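Local structure of spectinomycin 9-adenylyltransferase (Enterococcus faecalis, 6SXJ) at residues Ile89-Pro101 with Glu152-Ala165. The protein transfers an adenylyl group from ATP to the 9-hydroxyl of spectinomycin, giving bacterial resistance to that antibiotic but not to streptomycin. Residues are numbered along the deposited sequence; the frame is centred on the assembly and turned at random.
Sequences IIIQQEMVPWNHP and ELLPDIPFSDVRRA
Trp98 reaches across from the loop after strand 85-91 and fits against Pro155, Ile157, Pro158 and Asp161. Its CG stands anti to the backbone N (chi1 172°), which sends the indole toward residues 155-161. CB packs on CG of Pro155 at 3.9 Å. Farther out, CD1 touches CD of Pro158 at 3.4 Å. NE1 then gives its hydrogen to OD1 of Asp161, 2.8 Å away. The bond is bent, 136° at the hydrogen. The oxygen lies close to the indole plane, but the N-H comes in from above the carboxylate plane. At the far rim, CZ2 meets CG2 of Ile157 at 3.4 Å. CG1 of Ile157 sits almost straight above the six-membered ring in a CH-pi contact.

The other oxygen of Asp161, OD2, forms a salt bridge with NH2 of Arg164, one helical turn on. One carboxylate thus links the indole to an arginine. The guanidinium of Arg164 lays its face over CD2 of His100, with the two planes nearly perpendicular (82°). CE1 of His100 rests against CB of Ala165, and ND1 is hydrogen-bonded to Thr131.

At the other end, CD2 of Leu154 touches CD1 of Ile90 and CG of Met95. A water donates to the backbone O of Gln92 and of Leu153, each at 2.7 Å, and so bridges residues 89-101 and 152-165 through their backbones.

The contact joins a part of the nucleotidyltransferase domain to a part of the aminoglycoside adenylyltransferase C-terminal domain. Residues 152-158 run over the end of strand 85-91 and the loop beyond it, then lead into helix 159-173. Helix 130-139 also packs here: Leu134 meets Met95 and Ile157, while Thr131 touches Trp98.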
loop_
_atom_site.group_PDB
_atom_site.type_symbol
_atom_site.label_atom_id
_atom_site.label_comp_id
_atom_site.label_asym_id
_atom_site.label_seq_id
_atom_site.Cartn_x
_atom_site.Cartn_y
_atom_site.Cartn_z
ATOM N N ILE A 89 7.355 8.806 -0.525
ATOM C CA ILE A 89 7.720 10.208 -0.371
ATOM C C ILE A 89 7.002 11.006 -1.447
ATOM O O ILE A 89 7.077 10.667 -2.636
ATOM C CB ILE A 89 9.245 10.411 -0.469
ATOM C CG1 ILE A 89 9.966 9.520 0.545
ATOM C CG2 ILE A 89 9.595 11.876 -0.268
ATOM C CD1 ILE A 89 11.465 9.688 0.565
ATOM N N ILE A 90 6.311 12.063 -1.031
ATOM C CA ILE A 90 5.714 13.017 -1.952
ATOM C C ILE A 90 6.274 14.401 -1.660
ATOM O O ILE A 90 6.668 14.714 -0.528
ATOM C CB ILE A 90 4.173 13.031 -1.858
ATOM C CG1 ILE A 90 3.730 13.199 -0.400
ATOM C CG2 ILE A 90 3.590 11.760 -2.459
ATOM C CD1 ILE A 90 2.257 13.479 -0.248
ATOM N N ILE A 91 6.320 15.224 -2.707
ATOM C CA ILE A 91 6.654 16.639 -2.603
ATOM C C ILE A 91 5.354 17.401 -2.435
ATOM O O ILE A 91 4.411 17.203 -3.209
ATOM C CB ILE A 91 7.414 17.123 -3.850
ATOM C CG1 ILE A 91 8.622 16.227 -4.106
ATOM C CG2 ILE A 91 7.845 18.571 -3.681
ATOM C CD1 ILE A 91 9.640 16.818 -5.056
ATOM N N GLN A 92 5.286 18.264 -1.417
ATOM C CA GLN A 92 4.026 18.942 -1.140
ATOM C C GLN A 92 3.541 19.721 -2.359
ATOM O O GLN A 92 2.360 19.664 -2.716
ATOM C CB GLN A 92 4.170 19.875 0.060
ATOM C CG GLN A 92 2.840 20.368 0.593
ATOM C CD GLN A 92 2.996 21.469 1.625
ATOM O OE1 GLN A 92 4.078 21.668 2.181
ATOM N NE2 GLN A 92 1.913 22.190 1.888
ATOM N N GLN A 93 4.445 20.465 -3.003
ATOM C CA GLN A 93 4.035 21.369 -4.074
ATOM C C GLN A 93 3.566 20.607 -5.306
ATOM O O GLN A 93 2.767 21.132 -6.090
ATOM C CB GLN A 93 5.190 22.305 -4.434
ATOM C CG GLN A 93 6.420 21.587 -4.978
ATOM C CD GLN A 93 7.286 22.476 -5.855
ATOM O OE1 GLN A 93 6.989 23.658 -6.048
ATOM N NE2 GLN A 93 8.362 21.908 -6.394
ATOM N N GLU A 94 4.045 19.377 -5.497
ATOM C CA GLU A 94 3.653 18.584 -6.654
ATOM C C GLU A 94 2.218 18.091 -6.570
ATOM O O GLU A 94 1.701 17.566 -7.563
ATOM C CB GLU A 94 4.593 17.392 -6.816
ATOM C CG GLU A 94 6.000 17.799 -7.197
ATOM C CD GLU A 94 6.825 16.638 -7.655
ATOM O OE1 GLU A 94 6.444 15.505 -7.296
ATOM O OE2 GLU A 94 7.835 16.861 -8.367
ATOM N N MET A 95 1.563 18.250 -5.423
ATOM C CA MET A 95 0.181 17.817 -5.290
ATOM C C MET A 95 -0.832 18.916 -5.592
ATOM O O MET A 95 -2.029 18.628 -5.668
ATOM C CB MET A 95 -0.078 17.279 -3.883
ATOM C CG MET A 95 1.038 16.432 -3.274
ATOM S SD MET A 95 1.779 15.167 -4.332
ATOM C CE MET A 95 0.372 14.111 -4.638
ATOM N N VAL A 96 -0.374 20.137 -5.870
ATOM C CA VAL A 96 -1.256 21.268 -6.138
ATOM C C VAL A 96 -0.912 21.803 -7.525
ATOM O O VAL A 96 0.257 22.000 -7.831
ATOM C CB VAL A 96 -1.099 22.389 -5.094
ATOM C CG1 VAL A 96 -1.477 21.894 -3.701
ATOM C CG2 VAL A 96 0.324 22.947 -5.106
ATOM N N PRO A 97 -1.911 22.038 -8.400
ATOM C CA PRO A 97 -3.322 21.665 -8.208
ATOM C C PRO A 97 -3.471 20.146 -8.253
ATOM O O PRO A 97 -2.682 19.489 -8.937
ATOM C CB PRO A 97 -4.041 22.345 -9.379
ATOM C CG PRO A 97 -2.986 22.531 -10.425
ATOM C CD PRO A 97 -1.676 22.699 -9.699
ATOM N N TRP A 98 -4.442 19.589 -7.535
ATOM C CA TRP A 98 -4.573 18.139 -7.504
ATOM C C TRP A 98 -4.767 17.597 -8.915
ATOM O O TRP A 98 -5.532 18.150 -9.712
ATOM C CB TRP A 98 -5.743 17.710 -6.623
ATOM C CG TRP A 98 -6.002 16.235 -6.728
ATOM C CD1 TRP A 98 -7.060 15.630 -7.336
ATOM C CD2 TRP A 98 -5.167 15.181 -6.235
ATOM N NE1 TRP A 98 -6.944 14.265 -7.244
ATOM C CE2 TRP A 98 -5.785 13.963 -6.576
ATOM C CE3 TRP A 98 -3.953 15.148 -5.540
ATOM C CZ2 TRP A 98 -5.242 12.724 -6.228
ATOM C CZ3 TRP A 98 -3.414 13.917 -5.202
ATOM C CH2 TRP A 98 -4.058 12.723 -5.549
ATOM N N ASN A 99 -4.062 16.512 -9.227
ATOM C CA ASN A 99 -4.165 15.892 -10.545
ATOM C C ASN A 99 -3.996 14.390 -10.399
ATOM O O ASN A 99 -2.977 13.930 -9.873
ATOM C CB ASN A 99 -3.112 16.450 -11.506
ATOM C CG ASN A 99 -3.081 15.706 -12.832
ATOM O OD1 ASN A 99 -2.346 14.730 -12.996
ATOM N ND2 ASN A 99 -3.886 16.164 -13.784
ATOM N N HIS A 100 -4.980 13.635 -10.866
ATOM C CA HIS A 100 -4.853 12.184 -10.896
ATOM C C HIS A 100 -4.344 11.736 -12.263
ATOM O O HIS A 100 -4.896 12.155 -13.290
ATOM C CB HIS A 100 -6.187 11.521 -10.604
ATOM C CG HIS A 100 -6.152 10.031 -10.720
ATOM N ND1 HIS A 100 -5.606 9.221 -9.748
ATOM C CD2 HIS A 100 -6.583 9.204 -11.700
ATOM C CE1 HIS A 100 -5.706 7.960 -10.122
ATOM N NE2 HIS A 100 -6.298 7.921 -11.302
ATOM N N PRO A 101 -3.301 10.889 -12.329
ATOM C CA PRO A 101 -2.566 10.282 -11.208
ATOM C C PRO A 101 -1.504 11.211 -10.619
ATOM O O PRO A 101 -0.949 12.028 -11.347
ATOM C CB PRO A 101 -1.926 9.048 -11.844
ATOM C CG PRO A 101 -1.693 9.443 -13.266
ATOM C CD PRO A 101 -2.748 10.480 -13.633
ATOM N N GLU A 152 -3.365 19.274 6.303
ATOM C CA GLU A 152 -2.940 20.635 5.992
ATOM C C GLU A 152 -1.953 20.694 4.836
ATOM O O GLU A 152 -1.715 21.779 4.290
ATOM C CB GLU A 152 -2.283 21.300 7.205
ATOM C CG GLU A 152 -3.070 21.232 8.488
ATOM C CD GLU A 152 -2.394 22.015 9.596
ATOM O OE1 GLU A 152 -1.954 21.393 10.586
ATOM O OE2 GLU A 152 -2.284 23.254 9.460
ATOM N N LEU A 153 -1.350 19.568 4.475
ATOM C CA LEU A 153 -0.329 19.533 3.444
ATOM C C LEU A 153 -0.838 18.951 2.133
ATOM O O LEU A 153 -0.065 18.861 1.178
ATOM C CB LEU A 153 0.873 18.718 3.925
ATOM C CG LEU A 153 1.460 19.013 5.302
ATOM C CD1 LEU A 153 2.318 17.824 5.719
ATOM C CD2 LEU A 153 2.274 20.289 5.303
ATOM N N LEU A 154 -2.114 18.568 2.066
ATOM C CA LEU A 154 -2.688 17.920 0.901
ATOM C C LEU A 154 -3.988 18.608 0.502
ATOM O O LEU A 154 -4.818 18.911 1.369
ATOM C CB LEU A 154 -2.973 16.439 1.181
ATOM C CG LEU A 154 -1.812 15.448 1.195
ATOM C CD1 LEU A 154 -2.346 14.088 1.635
ATOM C CD2 LEU A 154 -1.146 15.359 -0.153
ATOM N N PRO A 155 -4.201 18.854 -0.791
ATOM C CA PRO A 155 -5.490 19.404 -1.229
ATOM C C PRO A 155 -6.611 18.394 -1.044
ATOM O O PRO A 155 -6.386 17.197 -0.852
ATOM C CB PRO A 155 -5.264 19.711 -2.714
ATOM C CG PRO A 155 -4.220 18.705 -3.147
ATOM C CD PRO A 155 -3.325 18.514 -1.933
ATOM N N ASP A 156 -7.842 18.896 -1.102
ATOM C CA ASP A 156 -8.992 18.005 -1.149
ATOM C C ASP A 156 -8.844 17.080 -2.348
ATOM O O ASP A 156 -8.511 17.526 -3.450
ATOM C CB ASP A 156 -10.288 18.809 -1.237
ATOM C CG ASP A 156 -10.505 19.696 -0.021
ATOM O OD1 ASP A 156 -9.712 19.600 0.947
ATOM O OD2 ASP A 156 -11.471 20.490 -0.030
ATOM N N ILE A 157 -9.040 15.789 -2.130
ATOM C CA ILE A 157 -8.906 14.802 -3.198
ATOM C C ILE A 157 -10.313 14.316 -3.553
ATOM O O ILE A 157 -10.969 13.676 -2.718
ATOM C CB ILE A 157 -7.999 13.637 -2.794
ATOM C CG1 ILE A 157 -6.663 14.164 -2.273
ATOM C CG2 ILE A 157 -7.767 12.716 -3.992
ATOM C CD1 ILE A 157 -5.746 13.083 -1.731
ATOM N N PRO A 158 -10.813 14.594 -4.754
ATOM C CA PRO A 158 -12.167 14.145 -5.106
ATOM C C PRO A 158 -12.254 12.628 -5.062
ATOM O O PRO A 158 -11.389 11.924 -5.588
ATOM C CB PRO A 158 -12.366 14.685 -6.527
ATOM C CG PRO A 158 -10.980 14.795 -7.086
ATOM C CD PRO A 158 -10.105 15.175 -5.912
ATOM N N PHE A 159 -13.305 12.123 -4.420
ATOM C CA PHE A 159 -13.506 10.683 -4.403
ATOM C C PHE A 159 -13.680 10.120 -5.806
ATOM O O PHE A 159 -13.424 8.931 -6.025
ATOM C CB PHE A 159 -14.714 10.327 -3.553
ATOM C CG PHE A 159 -14.950 8.856 -3.438
ATOM C CD1 PHE A 159 -15.890 8.233 -4.234
ATOM C CD2 PHE A 159 -14.230 8.095 -2.534
ATOM C CE1 PHE A 159 -16.115 6.878 -4.128
ATOM C CE2 PHE A 159 -14.450 6.736 -2.423
ATOM C CZ PHE A 159 -15.394 6.127 -3.221
ATOM N N SER A 160 -14.111 10.945 -6.761
ATOM C CA SER A 160 -14.202 10.482 -8.139
ATOM C C SER A 160 -12.842 10.016 -8.643
ATOM O O SER A 160 -12.747 9.015 -9.363
ATOM C CB SER A 160 -14.761 11.596 -9.028
ATOM O OG SER A 160 -13.792 12.598 -9.276
ATOM N N ASP A 161 -11.774 10.726 -8.268
ATOM C CA ASP A 161 -10.434 10.294 -8.648
ATOM C C ASP A 161 -10.060 8.990 -7.959
ATOM O O ASP A 161 -9.323 8.178 -8.526
ATOM C CB ASP A 161 -9.407 11.375 -8.317
ATOM C CG ASP A 161 -9.340 12.454 -9.367
ATOM O OD1 ASP A 161 -9.059 13.613 -9.006
ATOM O OD2 ASP A 161 -9.563 12.146 -10.554
ATOM N N VAL A 162 -10.560 8.767 -6.742
ATOM C CA VAL A 162 -10.333 7.489 -6.076
ATOM C C VAL A 162 -11.025 6.373 -6.844
ATOM O O VAL A 162 -10.502 5.263 -6.994
ATOM C CB VAL A 162 -10.814 7.557 -4.615
ATOM C CG1 VAL A 162 -10.830 6.168 -4.024
ATOM C CG2 VAL A 162 -9.916 8.501 -3.796
ATOM N N ARG A 163 -12.207 6.654 -7.359
ATOM C CA ARG A 163 -12.874 5.675 -8.199
ATOM C C ARG A 163 -12.080 5.398 -9.470
ATOM O O ARG A 163 -11.834 4.244 -9.841
ATOM C CB ARG A 163 -14.263 6.193 -8.533
ATOM C CG ARG A 163 -15.208 6.348 -7.333
ATOM C CD ARG A 163 -16.676 6.150 -7.785
ATOM N NE ARG A 163 -17.548 5.979 -6.635
ATOM C CZ ARG A 163 -18.813 6.356 -6.602
ATOM N NH1 ARG A 163 -19.342 6.930 -7.670
ATOM N NH2 ARG A 163 -19.526 6.192 -5.497
ATOM N N ARG A 164 -11.747 6.441 -10.199
ATOM C CA ARG A 164 -10.893 6.224 -11.344
ATOM C C ARG A 164 -9.666 5.415 -10.979
ATOM O O ARG A 164 -9.146 4.680 -11.822
ATOM C CB ARG A 164 -10.457 7.562 -11.909
ATOM C CG ARG A 164 -9.664 7.483 -13.218
ATOM C CD ARG A 164 -10.037 8.609 -14.226
ATOM N NE ARG A 164 -9.954 9.926 -13.614
ATOM C CZ ARG A 164 -8.992 10.798 -13.876
ATOM N NH1 ARG A 164 -8.048 10.495 -14.755
ATOM N NH2 ARG A 164 -8.976 11.966 -13.258
ATOM N N ALA A 165 -9.130 5.618 -9.769
ATOM C CA ALA A 165 -7.937 4.899 -9.335
ATOM C C ALA A 165 -8.216 3.407 -9.189
ATOM O O ALA A 165 -7.475 2.568 -9.717
ATOM C CB ALA A 165 -7.444 5.493 -8.013
HETATM O O HOH W 1 0.191 19.984 -1.222
#